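Chitinase (Chromobacterium violaceum, PDB 4TXG) probably hydrolyses chitin, as a family 18 glycoside hydrolase built around a TIM barrel. Local coordinates at residues G169-L174 with A538-D543; T116-C121 with P135-Y140. One frame throughout, in Å; residues are numbered along the deposited sequence.

Contact 1: residues G169-L174 with A538-D543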
ATOM      1  N   GLY A 169       3.095  19.416 -24.707  1.00 22.10           N
ATOM      2  CA  GLY A 169       3.911  20.573 -24.386  1.00 21.17           C
ATOM      3  C   GLY A 169       4.194  20.764 -22.904  1.00 19.47           C
ATOM      4  O   GLY A 169       5.001  21.617 -22.538  1.00 22.50           O
ATOM      5  N   SER A 170       3.537  19.982 -22.051  1.00 14.81           N
ATOM      6  CA  SER A 170       3.799  20.042 -20.612  1.00 16.25           C
ATOM      7  C   SER A 170       5.111  19.314 -20.306  1.00 15.54           C
ATOM      8  O   SER A 170       5.612  18.573 -21.154  1.00 16.79           O
ATOM      9  CB  SER A 170       2.626  19.437 -19.827  1.00 19.93           C
ATOM     10  OG  SER A 170       2.411  18.078 -20.180  1.00 23.01           O
ATOM     11  N   PRO A 171       5.696  19.552 -19.118  1.00 15.65           N
ATOM     12  CA  PRO A 171       6.944  18.874 -18.753  1.00 17.73           C
ATOM     13  C   PRO A 171       6.851  17.351 -18.838  1.00 17.87           C
ATOM     14  O   PRO A 171       5.927  16.744 -18.285  1.00 12.71           O
ATOM     15  CB  PRO A 171       7.173  19.321 -17.304  1.00 18.87           C
ATOM     16  CG  PRO A 171       6.568  20.686 -17.250  1.00 18.14           C
ATOM     17  CD  PRO A 171       5.347  20.608 -18.149  1.00 17.37           C
ATOM     18  N   ALA A 172       7.805  16.748 -19.542  1.00 14.57           N
ATOM     19  CA  ALA A 172       7.837  15.300 -19.689  1.00 12.79           C
ATOM     20  C   ALA A 172       8.649  14.678 -18.573  1.00 14.22           C
ATOM     21  O   ALA A 172       9.583  15.287 -18.055  1.00 13.69           O
ATOM     22  CB  ALA A 172       8.423  14.906 -21.049  1.00 15.39           C
ATOM     23  N   TYR A 173       8.283  13.459 -18.202  1.00 10.85           N
ATOM     24  CA  TYR A 173       9.124  12.650 -17.342  1.00 10.27           C
ATOM     25  C   TYR A 173       9.176  11.263 -17.949  1.00 10.84           C
ATOM     26  O   TYR A 173       8.197  10.520 -17.908  1.00 11.43           O
ATOM     27  CB  TYR A 173       8.597  12.608 -15.909  1.00 10.03           C
ATOM     28  CG  TYR A 173       9.571  11.967 -14.947  1.00 10.23           C
ATOM     29  CD1 TYR A 173       9.582  10.592 -14.752  1.00 12.75           C
ATOM     30  CD2 TYR A 173      10.491  12.739 -14.247  1.00 11.31           C
ATOM     31  CE1 TYR A 173      10.480  10.002 -13.873  1.00 11.01           C
ATOM     32  CE2 TYR A 173      11.395  12.159 -13.366  1.00 10.96           C
ATOM     33  CZ  TYR A 173      11.379  10.790 -13.180  1.00 11.46           C
ATOM     34  OH  TYR A 173      12.273  10.218 -12.299  1.00 11.31           O
ATOM     35  N   LEU A 174      10.325  10.938 -18.530  1.00 11.40           N
ATOM     36  CA  LEU A 174      10.492   9.717 -19.307  1.00  8.64           C
ATOM     37  C   LEU A 174      11.287   8.683 -18.530  1.00  9.33           C
ATOM     38  O   LEU A 174      11.866   8.992 -17.485  1.00 10.56           O
ATOM     39  CB  LEU A 174      11.198  10.031 -20.625  1.00  9.04           C
ATOM     40  CG  LEU A 174      10.530  11.139 -21.443  1.00 11.84           C
ATOM     41  CD1 LEU A 174      11.264  11.293 -22.771  1.00 14.75           C
ATOM     42  CD2 LEU A 174       9.048  10.818 -21.657  1.00 14.91           C
ATOM     43  N   ALA A 538       2.884  28.176 -17.939  1.00 20.08           N
ATOM     44  CA  ALA A 538       2.264  28.271 -19.256  1.00 23.02           C
ATOM     45  C   ALA A 538       2.254  26.907 -19.949  1.00 24.73           C
ATOM     46  O   ALA A 538       1.297  26.567 -20.649  1.00 25.68           O
ATOM     47  CB  ALA A 538       2.982  29.307 -20.116  1.00 24.63           C
ATOM     48  N   ALA A 539       3.299  26.113 -19.723  1.00 20.93           N
ATOM     49  CA  ALA A 539       3.390  24.785 -20.332  1.00 21.16           C
ATOM     50  C   ALA A 539       2.307  23.838 -19.815  1.00 21.76           C
ATOM     51  O   ALA A 539       1.998  22.839 -20.469  1.00 26.47           O
ATOM     52  CB  ALA A 539       4.779  24.185 -20.093  1.00 24.39           C
ATOM     53  N   TYR A 540       1.733  24.148 -18.650  1.00 16.02           N
ATOM     54  CA  TYR A 540       0.622  23.371 -18.102  1.00 17.62           C
ATOM     55  C   TYR A 540      -0.726  23.952 -18.526  1.00 22.39           C
ATOM     56  O   TYR A 540      -1.774  23.515 -18.051  1.00 24.10           O
ATOM     57  CB  TYR A 540       0.699  23.301 -16.571  1.00 18.80           C
ATOM     58  CG  TYR A 540       1.634  22.218 -16.077  1.00 16.07           C
ATOM     59  CD1 TYR A 540       1.311  20.874 -16.236  1.00 17.89           C
ATOM     60  CD2 TYR A 540       2.840  22.535 -15.469  1.00 16.45           C
ATOM     61  CE1 TYR A 540       2.167  19.872 -15.808  1.00 16.13           C
ATOM     62  CE2 TYR A 540       3.708  21.536 -15.034  1.00 13.57           C
ATOM     63  CZ  TYR A 540       3.361  20.209 -15.205  1.00 14.20           C
ATOM     64  OH  TYR A 540       4.212  19.218 -14.778  1.00 14.47           O
ATOM     65  N   GLY A 541      -0.692  24.931 -19.420  1.00 22.80           N
ATOM     66  CA  GLY A 541      -1.907  25.578 -19.892  1.00 24.86           C
ATOM     67  C   GLY A 541      -2.482  26.528 -18.859  1.00 27.25           C
ATOM     68  O   GLY A 541      -3.667  26.855 -18.884  1.00 28.98           O
ATOM     69  N   ILE A 542      -1.630  26.977 -17.948  1.00 26.34           N
ATOM     70  CA  ILE A 542      -2.058  27.853 -16.869  1.00 24.30           C
ATOM     71  C   ILE A 542      -1.703  29.293 -17.206  1.00 28.57           C
ATOM     72  O   ILE A 542      -0.528  29.634 -17.304  1.00 32.36           O
ATOM     73  CB  ILE A 542      -1.411  27.454 -15.526  1.00 23.17           C
ATOM     74  CG1 ILE A 542      -1.898  26.070 -15.092  1.00 24.13           C
ATOM     75  CG2 ILE A 542      -1.713  28.490 -14.465  1.00 25.07           C
ATOM     76  CD1 ILE A 542      -1.153  25.496 -13.898  1.00 24.55           C
ATOM     77  N   ASP A 543      -2.723  30.125 -17.395  1.00 24.87           N
ATOM     78  CA  ASP A 543      -2.520  31.527 -17.761  1.00 30.31           C
ATOM     79  C   ASP A 543      -2.030  32.326 -16.554  1.00 31.85           C
ATOM     80  O   ASP A 543      -2.811  32.639 -15.659  1.00 26.47           O
ATOM     81  CB  ASP A 543      -3.822  32.116 -18.309  1.00 30.36           C
ATOM     82  CG  ASP A 543      -3.661  33.535 -18.851  1.00 35.90           C
ATOM     83  OD1 ASP A 543      -2.622  34.187 -18.609  1.00 37.78           O
ATOM     84  OD2 ASP A 543      -4.605  34.005 -19.518  1.00 36.63           O
TER
HETATM   85  O   HOH W   1       3.997  17.034 -16.419  1.00 16.54           O
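Y540 OH has two partners: it is hydrogen-bonded to W505 NE1, and a water 2.7 Å from Y540 OH links it to P171, donating to P171 O, also at 2.7 Å. No direct hydrogen bond joins 169-174 to 538-543, and the water is the one polar bridge between them. Carbon does the rest. P171 lays the CD corner of its ring over one face of Y540, with CD 3.8 Å from the ring centroid and displaced toward the rim beside CZ and CE2, a CH-pi contact tilted 24° from the ring normal. CG follows, 3.7 Å from Y540 CE2. A chi1 of -83° sets Y540 CG anti to its carbonyl carbon, the first step toward P171. At the backbone, S170 CA approaches A539 O at 3.3 Å as a bent CH-O contact, while A539 CB packs 3.6 Å from G169 O. S170 OG is hydrogen-bonded to D168; P171 also packs on F623, and the W505 ring meets that of Y540. A loop following barrel strand 155-161 and one leading into strand 556-560 of the small antiparallel sheet are thus joined at the surface mainly by proline-aromatic packing, with a water tethering the phenol's polar end.

Contact 2: residues T116-C121 with P135-Y140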
ATOM      1  N   THR A 116      15.252 -27.907   1.013  1.00 22.59           N
ATOM      2  CA  THR A 116      16.476 -27.898   0.221  1.00 23.24           C
ATOM      3  C   THR A 116      16.319 -26.993  -0.986  1.00 20.66           C
ATOM      4  O   THR A 116      15.212 -26.580  -1.322  1.00 20.98           O
ATOM      5  CB  THR A 116      16.875 -29.311  -0.271  1.00 26.60           C
ATOM      6  OG1 THR A 116      15.898 -29.796  -1.200  1.00 28.22           O
ATOM      7  CG2 THR A 116      17.007 -30.284   0.897  1.00 29.35           C
ATOM      8  N   GLY A 117      17.437 -26.699  -1.637  1.00 20.54           N
ATOM      9  CA  GLY A 117      17.428 -25.898  -2.847  1.00 21.47           C
ATOM     10  C   GLY A 117      16.714 -24.570  -2.686  1.00 18.17           C
ATOM     11  O   GLY A 117      16.949 -23.833  -1.727  1.00 16.79           O
ATOM     12  N   ASN A 118      15.810 -24.279  -3.615  1.00 18.22           N
ATOM     13  CA  ASN A 118      15.118 -22.994  -3.632  1.00 17.28           C
ATOM     14  C   ASN A 118      14.259 -22.737  -2.398  1.00 17.06           C
ATOM     15  O   ASN A 118      14.003 -21.584  -2.037  1.00 16.69           O
ATOM     16  CB  ASN A 118      14.260 -22.897  -4.891  1.00 17.99           C
ATOM     17  CG  ASN A 118      15.067 -22.526  -6.111  1.00 20.98           C
ATOM     18  OD1 ASN A 118      15.729 -21.488  -6.134  1.00 20.68           O
ATOM     19  ND2 ASN A 118      15.022 -23.374  -7.139  1.00 19.99           N
ATOM     20  N   ALA A 119      13.827 -23.805  -1.738  1.00 15.41           N
ATOM     21  CA  ALA A 119      12.993 -23.655  -0.553  1.00 16.17           C
ATOM     22  C   ALA A 119      13.743 -22.958   0.584  1.00 16.43           C
ATOM     23  O   ALA A 119      13.132 -22.387   1.487  1.00 17.87           O
ATOM     24  CB  ALA A 119      12.478 -25.003  -0.099  1.00 18.15           C
ATOM     25  N   LEU A 120      15.071 -22.999   0.533  1.00 14.80           N
ATOM     26  CA  LEU A 120      15.891 -22.331   1.538  1.00 16.20           C
ATOM     27  C   LEU A 120      15.879 -20.802   1.385  1.00 17.59           C
ATOM     28  O   LEU A 120      16.342 -20.084   2.270  1.00 16.16           O
ATOM     29  CB  LEU A 120      17.329 -22.854   1.470  1.00 16.11           C
ATOM     30  CG  LEU A 120      17.471 -24.305   1.920  1.00 18.44           C
ATOM     31  CD1 LEU A 120      18.836 -24.861   1.534  1.00 21.23           C
ATOM     32  CD2 LEU A 120      17.258 -24.390   3.417  1.00 20.60           C
ATOM     33  N   CYS A 121      15.337 -20.314   0.273  1.00 14.12           N
ATOM     34  CA  CYS A 121      15.297 -18.876   0.009  1.00  9.99           C
ATOM     35  C   CYS A 121      13.880 -18.303   0.013  1.00  9.51           C
ATOM     36  O   CYS A 121      13.674 -17.161  -0.392  1.00 11.52           O
ATOM     37  CB  CYS A 121      15.961 -18.570  -1.336  1.00 14.31           C
ATOM     38  SG  CYS A 121      17.701 -19.055  -1.408  1.00 17.22           S
ATOM     39  N   PRO A 135      11.724 -20.723  -8.237  1.00 14.38           N
ATOM     40  CA  PRO A 135      13.139 -20.325  -8.182  1.00 13.99           C
ATOM     41  C   PRO A 135      13.414 -19.126  -7.267  1.00 12.22           C
ATOM     42  O   PRO A 135      13.881 -18.090  -7.733  1.00 10.78           O
ATOM     43  CB  PRO A 135      13.454 -19.974  -9.643  1.00 17.92           C
ATOM     44  CG  PRO A 135      12.149 -19.487 -10.187  1.00 18.53           C
ATOM     45  CD  PRO A 135      11.093 -20.349  -9.519  1.00 15.25           C
ATOM     46  N   TYR A 136      13.161 -19.281  -5.973  1.00 12.59           N
ATOM     47  CA  TYR A 136      13.328 -18.164  -5.033  1.00 12.67           C
ATOM     48  C   TYR A 136      14.752 -17.622  -4.983  1.00 14.22           C
ATOM     49  O   TYR A 136      14.954 -16.438  -4.745  1.00 13.26           O
ATOM     50  CB  TYR A 136      12.927 -18.578  -3.622  1.00 11.09           C
ATOM     51  CG  TYR A 136      11.453 -18.807  -3.445  1.00 10.21           C
ATOM     52  CD1 TYR A 136      10.541 -17.765  -3.612  1.00 10.50           C
ATOM     53  CD2 TYR A 136      10.970 -20.061  -3.110  1.00 14.47           C
ATOM     54  CE1 TYR A 136       9.183 -17.978  -3.443  1.00 13.00           C
ATOM     55  CE2 TYR A 136       9.626 -20.278  -2.951  1.00 15.66           C
ATOM     56  CZ  TYR A 136       8.740 -19.239  -3.112  1.00 14.24           C
ATOM     57  OH  TYR A 136       7.399 -19.484  -2.939  1.00 18.44           O
ATOM     58  N   CYS A 137      15.734 -18.490  -5.188  1.00 16.24           N
ATOM     59  CA  CYS A 137      17.119 -18.082  -4.991  1.00 16.44           C
ATOM     60  C   CYS A 137      17.605 -17.163  -6.107  1.00 13.63           C
ATOM     61  O   CYS A 137      18.681 -16.583  -6.012  1.00 15.62           O
ATOM     62  CB  CYS A 137      18.021 -19.307  -4.852  1.00 20.57           C
ATOM     63  SG  CYS A 137      17.899 -20.039  -3.190  1.00 87.65           S
ATOM     64  N   ALA A 138      16.786 -17.001  -7.139  1.00 12.39           N
ATOM     65  CA  ALA A 138      17.082 -16.042  -8.200  1.00 18.54           C
ATOM     66  C   ALA A 138      16.923 -14.588  -7.729  1.00 17.15           C
ATOM     67  O   ALA A 138      17.543 -13.680  -8.288  1.00 17.77           O
ATOM     68  CB  ALA A 138      16.182 -16.305  -9.418  1.00 19.33           C
ATOM     69  N   VAL A 139      16.100 -14.376  -6.702  1.00  9.58           N
ATOM     70  CA  VAL A 139      15.744 -13.029  -6.245  1.00 10.81           C
ATOM     71  C   VAL A 139      15.990 -12.871  -4.740  1.00 11.68           C
ATOM     72  O   VAL A 139      16.213 -11.760  -4.247  1.00  9.72           O
ATOM     73  CB  VAL A 139      14.247 -12.713  -6.576  1.00 14.71           C
ATOM     74  CG1 VAL A 139      13.729 -11.485  -5.834  1.00 16.81           C
ATOM     75  CG2 VAL A 139      14.062 -12.534  -8.086  1.00 17.15           C
ATOM     76  N   TYR A 140      15.960 -13.988  -4.013  1.00 10.66           N
ATOM     77  CA  TYR A 140      16.093 -13.956  -2.560  1.00  9.12           C
ATOM     78  C   TYR A 140      17.344 -14.670  -2.059  1.00 11.77           C
ATOM     79  O   TYR A 140      17.886 -15.552  -2.720  1.00 12.77           O
ATOM     80  CB  TYR A 140      14.860 -14.578  -1.902  1.00  8.46           C
ATOM     81  CG  TYR A 140      13.588 -13.822  -2.222  1.00  8.97           C
ATOM     82  CD1 TYR A 140      13.349 -12.572  -1.672  1.00  7.70           C
ATOM     83  CD2 TYR A 140      12.630 -14.358  -3.085  1.00 10.03           C
ATOM     84  CE1 TYR A 140      12.189 -11.863  -1.959  1.00  8.67           C
ATOM     85  CE2 TYR A 140      11.457 -13.658  -3.373  1.00  8.78           C
ATOM     86  CZ  TYR A 140      11.250 -12.409  -2.816  1.00  7.95           C
ATOM     87  OH  TYR A 140      10.096 -11.701  -3.100  1.00 10.41           O
TER
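C121 and C137 are joined by the disulfide, SG to SG 2.0 Å, and round it the packing is tight. The bridge has a chi3 of 78°, and SG anti to the carbonyl carbon in C121 (chi1 -61°) is what carries it to C137 SG. C121 CB settles 3.8 Å from Y136 CB, and C121 O meets the CB atoms of both tyrosines, 3.2 Å from Y140 CB and 3.6 Å from Y136 CB. These tyrosines are buried: Y136 meets the ring of Y363, and Y140 OH is bonded to D390 and Q365. N118 belongs to the tight part too, its amide CG 3.6 Å from P135 CA. Its OD1 accepts from C137 N at 3.1 Å, a fairly straight bond at 162°, the donor tilted slightly from the carbonyl plane. ND2 is bonded to D133, which probably helps fix the amide's rotation and keep OD1 turned to C137. The looser side lies at exposed G117, whose O is 4.2 Å from C137 SG, and at P135, whose CB is 4.4 Å from N118 OD1. Covalent and polar ties therefore converge on partly exposed C137: the disulfide holds its side chain and N118 its backbone N-H, closing a short loop without helix or strand ahead of barrel strand 155-161.

Contacts 1 and 2 illustrate two ways of tying irregular chain together. Their centres lie 46 Å apart and their nearest atoms about 23 Å, so they do not touch. Along the chain they come in series: contact 2 closes before strand 155-161 opens the barrel, and the paired segments are 14 (contact 2) and 364 (contact 1) residues apart at their closest ends. Contact 2 relies on a covalent bridge, contact 1 on a proline-tyrosine CH-pi contact and a water. Both are peripheral, centred 29 Å (contact 1) and 26 Å (contact 2) from the chain centre. A cesium ion about 12 Å from the Y540 side chain does not touch it. Family 18 enzymes catalyse at the C-terminal ends of the barrel strands.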